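Local coordinates for protein chitosanase (Bacillus subtilis subsp. subtilis str. 168, PDB 7C6C) that hydrolyses internal beta-1,4 linkages between D-glucosamine units of partly acetylated chitosan as a secreted glycoside hydrolase of family 46, at residues Asp35-Thr40 against Pro195-Thr200; Leu54-Val59 against Ala108-Val113; Ser207-Asp212 against Ser233-Asn238. All blocks are in the same frame, centred on the assembly; numbering follows the deposited sequence.

Interaction 1 lies at the active site: it holds Asp35, the likely nucleophile, whose side chain is about 9 Å from that of Glu19, the predicted proton donor. Interaction 3 also borders the site, with the side chain of Arg210 about 3 Å from that of Glu19, while its other flank binds malate. Interaction 2 is helix packing, with the side chain of Gln110 about 10 Å from that of Glu19. None touches another; nearest atoms of interactions 1 and 2 are about 8 Å apart, of interactions 1 and 3 about 7 Å. The centres of interactions 2 and 3, 29 Å apart, fall on opposite sides of the centre of the chain.

Interaction 1: residues Asp35-Thr40 against Pro195-Thr200; sequences DGRGYT and PANHDT
The loop leading into strand 39-41 meets the 3-10 turn before helix 201-205; the backbones come nearest at the CA atoms of Asp35 and Thr200, 4.5 Å apart, and Asp35 CA makes a CH...O contact of 3.3 Å to Asp199 O. Asp35, probably the catalytic nucleophile or the base that activates the attacking water, has CG in the crowded position between N and the carbonyl carbon (chi1 62°), which turns its carboxylate back over its own loop. OD1 accepts from the N of Arg37 at 3.1 Å, an Asx turn, and OD2 forms a salt bridge with Arg37 NH1 at 2.9 Å; both donors come from above the carboxylate plane. Arg37, extended from CG to NE, also uses NH1 across the contact, giving a fairly straight bond to Thr200 OG1 (2.8 Å, 158°). Both acceptors lie at the guanidinium edge, in its plane. A water donates to Asp35 O and accepts from Asn197 ND2, its O 4.1 Å above the plane of the Arg37 guanidinium, over its centre. Arg37 thus grips both oxygens, OD1 by its backbone N-H and OD2 by its charged NH1, and Thr200 steadies it; the positive charge would be expected to stabilise Asp35 as the anion.

Interaction 2: residues Leu54-Val59 against Ala108-Val113; sequences LEVVEV and AAQDKV
Two helices of this lysozyme-clan fold, 52-63 and 104-128, pack here through small and branched side chains, their local axes 8.6 Å apart at closest approach and their N-to-C directions at 127°, so the helices run obliquely antiparallel. Three valines share one conformation, CG1 anti to the backbone N and CG2 anti to the carbonyl carbon, so each spreads two methyls in the interface. Val56 sends them to separate partners: CG1 meets CG of Gln110 at 3.8 Å, and CG2 lies against CB of Val113 at 3.9 Å. Val113 crosses it obliquely, with CG1 near CB of Glu55 and CG2 over the backbone CA of Val56. One turn further on, Val59 and Val113 slide past each other in opposite directions, CG2 to CG2 at 3.8 Å. CG1 of Val59 also rests on the single methyl of Ala109. Gln110 starts from a CB directed away from helix 52-63, and only the near part of its chain joins the contact; its OE1 and NE2 are hydrogen-bonded to Arg43 N and Tyr27 O. Phe46 and Trp97 add aromatic surface around Val56 and Gln110. At the solvent side the Lys112 chain bends at chi3 (132°), so that its aliphatic CE lies 3.7 Å from CG1 and 3.8 Å from CG2 of Val59.

Interaction 3: residues Ser207-Asp212 against Ser233-Asn238; sequences SVARVD and SNEYGN. With LMR ((2S)-2-hydroxybutanedioic acid), chain B.
Tyr236 reaches from the turn between strands 229-233 and 237-241 to residues 207-210, where the chain enters helix 209-219. Its CB points toward that segment, and with CG anti to the carbonyl carbon (chi1 -57°) the ring extends toward Ala209 and Arg210. CG of Glu235 lies over one face, offset toward the rim. CE2 is 3.6 Å from CB of Ala209, which approaches obliquely, and CZ lies a little farther from the same methyl. At the tip, Tyr236 OH touches CB of Arg210 and lies 3.2 Å from Arg210 N, which is in the plane of the ring, and 3.3 Å from Ser207 O. The Ala209 methyl is shared, for CB of Glu235 packs on it at 3.5 Å.

Ser233 organises the turn. Its OG, anti to the backbone N, accepts a nearly straight bond from the N of Tyr236 (3.0 Å, 170°), an ST motif. Ser233 OG also donates to malate O4B at 2.6 Å. The N of Asn234 binds O1A of malate at 2.8 Å, and the N of Glu235 binds O4A at 2.9 Å, so successive amides of the turn hold the two carboxylates. Asp212 borders malate on the helix side, its OD2 against C3, while Arg232 completes the pocket. Away from the ligand, Arg210 NH2 forms salt bridges with Asp142 and with Glu19, the predicted proton donor. The hairpin turn thus packs on the N-terminal end of helix 209-219, with Ile17 and Phe18 of helix 5-20 and Val213 of helix 209-219 also touching Tyr236.

Interaction 1: residues Asp35-Thr40 against Pro195-Thr200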
loop_
_atom_site.group_PDB
_atom_site.type_symbol
_atom_site.label_atom_id
_atom_site.label_comp_id
_atom_site.label_asym_id
_atom_site.label_seq_id
_atom_site.Cartn_x
_atom_site.Cartn_y
_atom_site.Cartn_z
ATOM N N ASP A 35 -2.779 9.293 -12.184
ATOM C CA ASP A 35 -3.542 8.065 -12.040
ATOM C C ASP A 35 -4.950 8.344 -11.546
ATOM O O ASP A 35 -5.613 7.440 -11.023
ATOM C CB ASP A 35 -2.823 7.106 -11.091
ATOM C CG ASP A 35 -2.671 7.674 -9.687
ATOM O OD1 ASP A 35 -2.891 8.891 -9.490
ATOM O OD2 ASP A 35 -2.337 6.882 -8.786
ATOM N N GLY A 36 -5.405 9.592 -11.681
ATOM C CA GLY A 36 -6.704 9.995 -11.209
ATOM C C GLY A 36 -6.783 10.259 -9.727
ATOM O O GLY A 36 -7.852 10.651 -9.242
ATOM N N ARG A 37 -5.693 10.070 -8.985
ATOM C CA ARG A 37 -5.753 10.125 -7.530
ATOM C C ARG A 37 -5.223 11.430 -6.951
ATOM O O ARG A 37 -5.126 11.556 -5.726
ATOM C CB ARG A 37 -5.069 8.904 -6.908
ATOM C CG ARG A 37 -5.712 7.594 -7.352
ATOM C CD ARG A 37 -5.181 6.420 -6.550
ATOM N NE ARG A 37 -5.816 5.163 -6.939
ATOM C CZ ARG A 37 -5.349 4.351 -7.882
ATOM N NH1 ARG A 37 -4.237 4.659 -8.536
ATOM N NH2 ARG A 37 -5.997 3.230 -8.166
ATOM N N GLY A 38 -4.899 12.408 -7.796
ATOM C CA GLY A 38 -4.389 13.678 -7.294
ATOM C C GLY A 38 -2.933 13.538 -6.917
ATOM O O GLY A 38 -2.121 13.062 -7.709
ATOM N N TYR A 39 -2.582 13.970 -5.709
ATOM C CA TYR A 39 -1.235 13.765 -5.193
ATOM C C TYR A 39 -1.180 12.450 -4.429
ATOM O O TYR A 39 -2.089 12.136 -3.649
ATOM C CB TYR A 39 -0.853 14.874 -4.217
ATOM C CG TYR A 39 -0.324 16.162 -4.805
ATOM C CD1 TYR A 39 0.694 16.169 -5.745
ATOM C CD2 TYR A 39 -0.836 17.384 -4.376
ATOM C CE1 TYR A 39 1.189 17.362 -6.247
ATOM C CE2 TYR A 39 -0.348 18.568 -4.866
ATOM C CZ TYR A 39 0.657 18.556 -5.809
ATOM O OH TYR A 39 1.140 19.756 -6.280
ATOM N N THR A 40 -0.079 11.717 -4.619
ATOM C CA THR A 40 0.256 10.516 -3.862
ATOM C C THR A 40 1.363 10.873 -2.875
ATOM O O THR A 40 2.387 11.435 -3.278
ATOM C CB THR A 40 0.718 9.435 -4.845
ATOM O OG1 THR A 40 -0.357 9.144 -5.742
ATOM C CG2 THR A 40 1.105 8.158 -4.145
ATOM N N PRO A 195 -6.713 -3.175 -15.003
ATOM C CA PRO A 195 -7.644 -2.800 -13.938
ATOM C C PRO A 195 -8.962 -2.307 -14.506
ATOM O O PRO A 195 -9.035 -1.791 -15.625
ATOM C CB PRO A 195 -6.914 -1.663 -13.214
ATOM C CG PRO A 195 -5.998 -1.093 -14.234
ATOM C CD PRO A 195 -5.580 -2.238 -15.108
ATOM N N ALA A 196 -10.019 -2.481 -13.710
ATOM C CA ALA A 196 -11.307 -1.899 -14.070
ATOM C C ALA A 196 -11.230 -0.379 -14.135
ATOM O O ALA A 196 -11.908 0.245 -14.955
ATOM C CB ALA A 196 -12.377 -2.339 -13.069
ATOM N N ASN A 197 -10.401 0.229 -13.294
ATOM C CA ASN A 197 -10.242 1.680 -13.238
ATOM C C ASN A 197 -9.222 2.084 -14.295
ATOM O O ASN A 197 -8.016 1.880 -14.126
ATOM C CB ASN A 197 -9.796 2.069 -11.833
ATOM C CG ASN A 197 -9.362 3.515 -11.723
ATOM O OD1 ASN A 197 -9.683 4.348 -12.566
ATOM N ND2 ASN A 197 -8.637 3.824 -10.658
ATOM N N HIS A 198 -9.708 2.664 -15.397
ATOM C CA HIS A 198 -8.815 3.024 -16.491
ATOM C C HIS A 198 -7.827 4.113 -16.098
ATOM O O HIS A 198 -6.749 4.196 -16.696
ATOM C CB HIS A 198 -9.613 3.467 -17.714
ATOM C CG HIS A 198 -10.461 2.386 -18.305
ATOM N ND1 HIS A 198 -11.327 2.608 -19.354
ATOM C CD2 HIS A 198 -10.576 1.073 -17.993
ATOM C CE1 HIS A 198 -11.940 1.478 -19.661
ATOM N NE2 HIS A 198 -11.502 0.532 -18.851
ATOM N N ASP A 199 -8.170 4.951 -15.108
ATOM C CA ASP A 199 -7.288 6.048 -14.714
ATOM C C ASP A 199 -5.918 5.533 -14.289
ATOM O O ASP A 199 -4.912 6.238 -14.437
ATOM C CB ASP A 199 -7.879 6.819 -13.521
ATOM C CG ASP A 199 -9.122 7.625 -13.863
ATOM O OD1 ASP A 199 -9.382 7.871 -15.060
ATOM O OD2 ASP A 199 -9.826 8.047 -12.908
ATOM N N THR A 200 -5.859 4.323 -13.737
ATOM C CA THR A 200 -4.665 3.824 -13.070
ATOM C C THR A 200 -3.877 2.817 -13.910
ATOM O O THR A 200 -2.921 2.217 -13.409
ATOM C CB THR A 200 -5.034 3.240 -11.697
ATOM O OG1 THR A 200 -3.853 3.120 -10.893
ATOM C CG2 THR A 200 -5.710 1.870 -11.823
HETATM O O HOH W 1 -8.090 6.668 -10.086
#

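Interaction 2: residues Leu54-Val59 against Ala108-Val113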
loop_
_atom_site.group_PDB
_atom_site.type_symbol
_atom_site.label_atom_id
_atom_site.label_comp_id
_atom_site.label_asym_id
_atom_site.label_seq_id
_atom_site.Cartn_x
_atom_site.Cartn_y
_atom_site.Cartn_z
ATOM N N LEU A 54 -6.219 13.305 3.340
ATOM C CA LEU A 54 -7.023 14.117 4.245
ATOM C C LEU A 54 -6.945 13.574 5.668
ATOM O O LEU A 54 -6.745 14.331 6.622
ATOM C CB LEU A 54 -8.470 14.161 3.747
ATOM C CG LEU A 54 -9.510 14.680 4.741
ATOM C CD1 LEU A 54 -9.310 16.160 5.061
ATOM C CD2 LEU A 54 -10.902 14.424 4.200
ATOM N N GLU A 55 -7.079 12.253 5.829
ATOM C CA GLU A 55 -7.038 11.671 7.170
ATOM C C GLU A 55 -5.699 11.922 7.849
ATOM O O GLU A 55 -5.661 12.229 9.044
ATOM C CB GLU A 55 -7.368 10.177 7.143
ATOM C CG GLU A 55 -8.801 9.892 6.719
ATOM C CD GLU A 55 -9.278 8.528 7.143
ATOM O OE1 GLU A 55 -9.101 8.176 8.324
ATOM O OE2 GLU A 55 -9.829 7.804 6.292
ATOM N N VAL A 56 -4.589 11.807 7.109
ATOM C CA VAL A 56 -3.291 12.130 7.695
ATOM C C VAL A 56 -3.286 13.556 8.230
ATOM O O VAL A 56 -2.852 13.812 9.358
ATOM C CB VAL A 56 -2.153 11.892 6.689
ATOM C CG1 VAL A 56 -0.838 12.399 7.274
ATOM C CG2 VAL A 56 -2.061 10.425 6.338
ATOM N N VAL A 57 -3.760 14.508 7.424
ATOM C CA VAL A 57 -3.719 15.903 7.847
ATOM C C VAL A 57 -4.671 16.147 9.016
ATOM O O VAL A 57 -4.350 16.916 9.927
ATOM C CB VAL A 57 -3.946 16.857 6.656
ATOM C CG1 VAL A 57 -3.915 18.300 7.120
ATOM C CG2 VAL A 57 -2.886 16.617 5.579
ATOM N N GLU A 58 -5.829 15.473 9.040
ATOM C CA GLU A 58 -6.734 15.593 10.187
ATOM C C GLU A 58 -6.067 15.105 11.465
ATOM O O GLU A 58 -6.147 15.761 12.515
ATOM C CB GLU A 58 -7.992 14.758 9.950
ATOM C CG GLU A 58 -8.943 15.259 8.893
ATOM C CD GLU A 58 -9.953 14.180 8.509
ATOM O OE1 GLU A 58 -9.693 12.982 8.793
ATOM O OE2 GLU A 58 -11.001 14.507 7.911
ATOM N N VAL A 59 -5.434 13.927 11.399
ATOM C CA VAL A 59 -4.796 13.334 12.575
ATOM C C VAL A 59 -3.647 14.215 13.047
ATOM O O VAL A 59 -3.500 14.504 14.238
ATOM C CB VAL A 59 -4.340 11.891 12.263
ATOM C CG1 VAL A 59 -3.381 11.358 13.340
ATOM C CG2 VAL A 59 -5.538 10.977 12.109
ATOM N N ALA A 108 4.310 10.192 12.959
ATOM C CA ALA A 108 3.386 9.448 13.813
ATOM C C ALA A 108 1.963 9.482 13.262
ATOM O O ALA A 108 1.239 8.481 13.331
ATOM C CB ALA A 108 3.438 9.982 15.246
ATOM N N ALA A 109 1.543 10.626 12.712
ATOM C CA ALA A 109 0.211 10.712 12.117
ATOM C C ALA A 109 0.092 9.782 10.919
ATOM O O ALA A 109 -0.916 9.082 10.759
ATOM C CB ALA A 109 -0.089 12.153 11.701
ATOM N N GLN A 110 1.121 9.754 10.068
ATOM C CA GLN A 110 1.128 8.800 8.961
ATOM C C GLN A 110 1.092 7.360 9.458
ATOM O O GLN A 110 0.391 6.518 8.887
ATOM C CB GLN A 110 2.349 9.020 8.076
ATOM C CG GLN A 110 2.311 10.299 7.265
ATOM C CD GLN A 110 3.403 10.337 6.227
ATOM O OE1 GLN A 110 3.619 9.358 5.513
ATOM N NE2 GLN A 110 4.113 11.456 6.142
ATOM N N ASP A 111 1.859 7.048 10.504
ATOM C CA ASP A 111 1.851 5.686 11.032
ATOM C C ASP A 111 0.468 5.314 11.548
ATOM O O ASP A 111 0.017 4.177 11.375
ATOM C CB ASP A 111 2.874 5.541 12.160
ATOM C CG ASP A 111 4.308 5.593 11.681
ATOM O OD1 ASP A 111 4.554 5.445 10.467
ATOM O OD2 ASP A 111 5.197 5.761 12.546
ATOM N N LYS A 112 -0.214 6.257 12.201
ATOM C CA LYS A 112 -1.535 5.961 12.744
ATOM C C LYS A 112 -2.542 5.694 11.631
ATOM O O LYS A 112 -3.308 4.728 11.697
ATOM C CB LYS A 112 -2.005 7.105 13.640
ATOM C CG LYS A 112 -3.404 6.891 14.168
ATOM C CD LYS A 112 -3.791 7.919 15.231
ATOM C CE LYS A 112 -5.171 8.524 14.962
ATOM N NZ LYS A 112 -5.849 8.971 16.206
ATOM N N VAL A 113 -2.562 6.543 10.602
ATOM C CA VAL A 113 -3.497 6.332 9.499
ATOM C C VAL A 113 -3.158 5.047 8.753
ATOM O O VAL A 113 -4.049 4.267 8.396
ATOM C CB VAL A 113 -3.540 7.570 8.584
ATOM C CG1 VAL A 113 -4.459 7.337 7.399
ATOM C CG2 VAL A 113 -4.016 8.765 9.383
#

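Interaction 3: residues Ser207-Asp212 against Ser233-Asn238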
loop_
_atom_site.group_PDB
_atom_site.type_symbol
_atom_site.label_atom_id
_atom_site.label_comp_id
_atom_site.label_asym_id
_atom_site.label_seq_id
_atom_site.Cartn_x
_atom_site.Cartn_y
_atom_site.Cartn_z
ATOM N N SER A 207 3.946 -1.326 -12.309
ATOM C CA SER A 207 4.169 -1.803 -10.952
ATOM C C SER A 207 4.141 -3.320 -10.838
ATOM O O SER A 207 4.339 -3.841 -9.736
ATOM C CB SER A 207 3.113 -1.218 -10.009
ATOM O OG SER A 207 1.888 -1.915 -10.135
ATOM N N VAL A 208 3.903 -4.043 -11.938
ATOM C CA VAL A 208 3.703 -5.487 -11.855
ATOM C C VAL A 208 4.922 -6.212 -11.312
ATOM O O VAL A 208 4.790 -7.326 -10.801
ATOM C CB VAL A 208 3.257 -6.090 -13.208
ATOM C CG1 VAL A 208 1.910 -5.533 -13.616
ATOM C CG2 VAL A 208 4.310 -5.840 -14.287
ATOM N N ALA A 209 6.110 -5.609 -11.407
ATOM C CA ALA A 209 7.309 -6.277 -10.911
ATOM C C ALA A 209 7.199 -6.629 -9.432
ATOM O O ALA A 209 7.848 -7.578 -8.985
ATOM C CB ALA A 209 8.553 -5.428 -11.169
ATOM N N ARG A 210 6.402 -5.887 -8.656
ATOM C CA ARG A 210 6.277 -6.217 -7.238
ATOM C C ARG A 210 5.695 -7.607 -7.039
ATOM O O ARG A 210 6.056 -8.300 -6.079
ATOM C CB ARG A 210 5.480 -5.142 -6.488
ATOM C CG ARG A 210 3.990 -5.094 -6.786
ATOM C CD ARG A 210 3.452 -3.683 -6.619
ATOM N NE ARG A 210 3.390 -3.260 -5.221
ATOM C CZ ARG A 210 3.216 -1.994 -4.852
ATOM N NH1 ARG A 210 3.149 -1.045 -5.778
ATOM N NH2 ARG A 210 3.118 -1.670 -3.572
ATOM N N VAL A 211 4.815 -8.040 -7.945
ATOM C CA VAL A 211 4.276 -9.395 -7.860
ATOM C C VAL A 211 5.395 -10.421 -8.002
ATOM O O VAL A 211 5.456 -11.403 -7.251
ATOM C CB VAL A 211 3.161 -9.605 -8.902
ATOM C CG1 VAL A 211 2.748 -11.070 -8.932
ATOM C CG2 VAL A 211 1.967 -8.722 -8.582
ATOM N N ASP A 212 6.315 -10.200 -8.948
ATOM C CA ASP A 212 7.406 -11.150 -9.135
ATOM C C ASP A 212 8.402 -11.112 -7.983
ATOM O O ASP A 212 8.957 -12.154 -7.621
ATOM C CB ASP A 212 8.109 -10.919 -10.472
ATOM C CG ASP A 212 8.969 -12.098 -10.879
ATOM O OD1 ASP A 212 8.423 -13.217 -11.019
ATOM O OD2 ASP A 212 10.189 -11.915 -11.052
ATOM N N SER A 233 15.683 -7.297 -8.934
ATOM C CA SER A 233 14.578 -6.954 -9.811
ATOM C C SER A 233 15.097 -6.112 -10.962
ATOM O O SER A 233 15.791 -5.117 -10.740
ATOM C CB SER A 233 13.548 -6.153 -9.018
ATOM O OG SER A 233 12.593 -5.562 -9.873
ATOM N N ASN A 234 14.761 -6.511 -12.190
ATOM C CA ASN A 234 15.101 -5.673 -13.334
ATOM C C ASN A 234 14.457 -4.299 -13.211
ATOM O O ASN A 234 15.072 -3.282 -13.553
ATOM C CB ASN A 234 14.676 -6.348 -14.638
ATOM C CG ASN A 234 15.485 -7.593 -14.946
ATOM O OD1 ASN A 234 16.604 -7.759 -14.459
ATOM N ND2 ASN A 234 14.924 -8.476 -15.768
ATOM N N GLU A 235 13.226 -4.247 -12.696
ATOM C CA GLU A 235 12.507 -2.981 -12.595
ATOM C C GLU A 235 13.055 -2.114 -11.466
ATOM O O GLU A 235 13.330 -0.925 -11.665
ATOM C CB GLU A 235 11.020 -3.253 -12.379
ATOM C CG GLU A 235 10.187 -2.005 -12.108
ATOM C CD GLU A 235 10.145 -1.062 -13.297
ATOM O OE1 GLU A 235 10.251 -1.547 -14.441
ATOM O OE2 GLU A 235 10.010 0.162 -13.089
ATOM N N TYR A 236 13.206 -2.684 -10.267
ATOM C CA TYR A 236 13.523 -1.881 -9.089
ATOM C C TYR A 236 15.008 -1.798 -8.788
ATOM O O TYR A 236 15.441 -0.833 -8.151
ATOM C CB TYR A 236 12.815 -2.428 -7.842
ATOM C CG TYR A 236 11.312 -2.518 -7.970
ATOM C CD1 TYR A 236 10.536 -1.378 -8.163
ATOM C CD2 TYR A 236 10.671 -3.744 -7.911
ATOM C CE1 TYR A 236 9.154 -1.465 -8.287
ATOM C CE2 TYR A 236 9.301 -3.842 -8.032
ATOM C CZ TYR A 236 8.547 -2.701 -8.222
ATOM O OH TYR A 236 7.189 -2.838 -8.344
ATOM N N GLY A 237 15.790 -2.786 -9.203
ATOM C CA GLY A 237 17.175 -2.888 -8.799
ATOM C C GLY A 237 17.380 -3.947 -7.734
ATOM O O GLY A 237 16.542 -4.825 -7.502
ATOM N N ASN A 238 18.525 -3.848 -7.067
ATOM C CA ASN A 238 18.961 -4.836 -6.091
ATOM C C ASN A 238 18.993 -4.221 -4.705
ATOM O O ASN A 238 19.522 -3.118 -4.525
ATOM C CB ASN A 238 20.360 -5.324 -6.436
ATOM C CG ASN A 238 20.453 -5.786 -7.849
ATOM O OD1 ASN A 238 19.641 -6.602 -8.284
ATOM N ND2 ASN A 238 21.411 -5.245 -8.597
HETATM C C1 LMR B . 13.119 -9.933 -13.106
HETATM O O1A LMR B . 13.878 -9.173 -12.471
HETATM O O1B LMR B . 13.322 -11.162 -13.204
HETATM C C2 LMR B . 11.916 -9.358 -13.793
HETATM O O2 LMR B . 11.352 -10.364 -14.643
HETATM C C3 LMR B . 10.867 -8.913 -12.774
HETATM C C4 LMR B . 11.295 -7.649 -12.058
HETATM O O4A LMR B . 11.575 -6.640 -12.745
HETATM O O4B LMR B . 11.347 -7.651 -10.806
#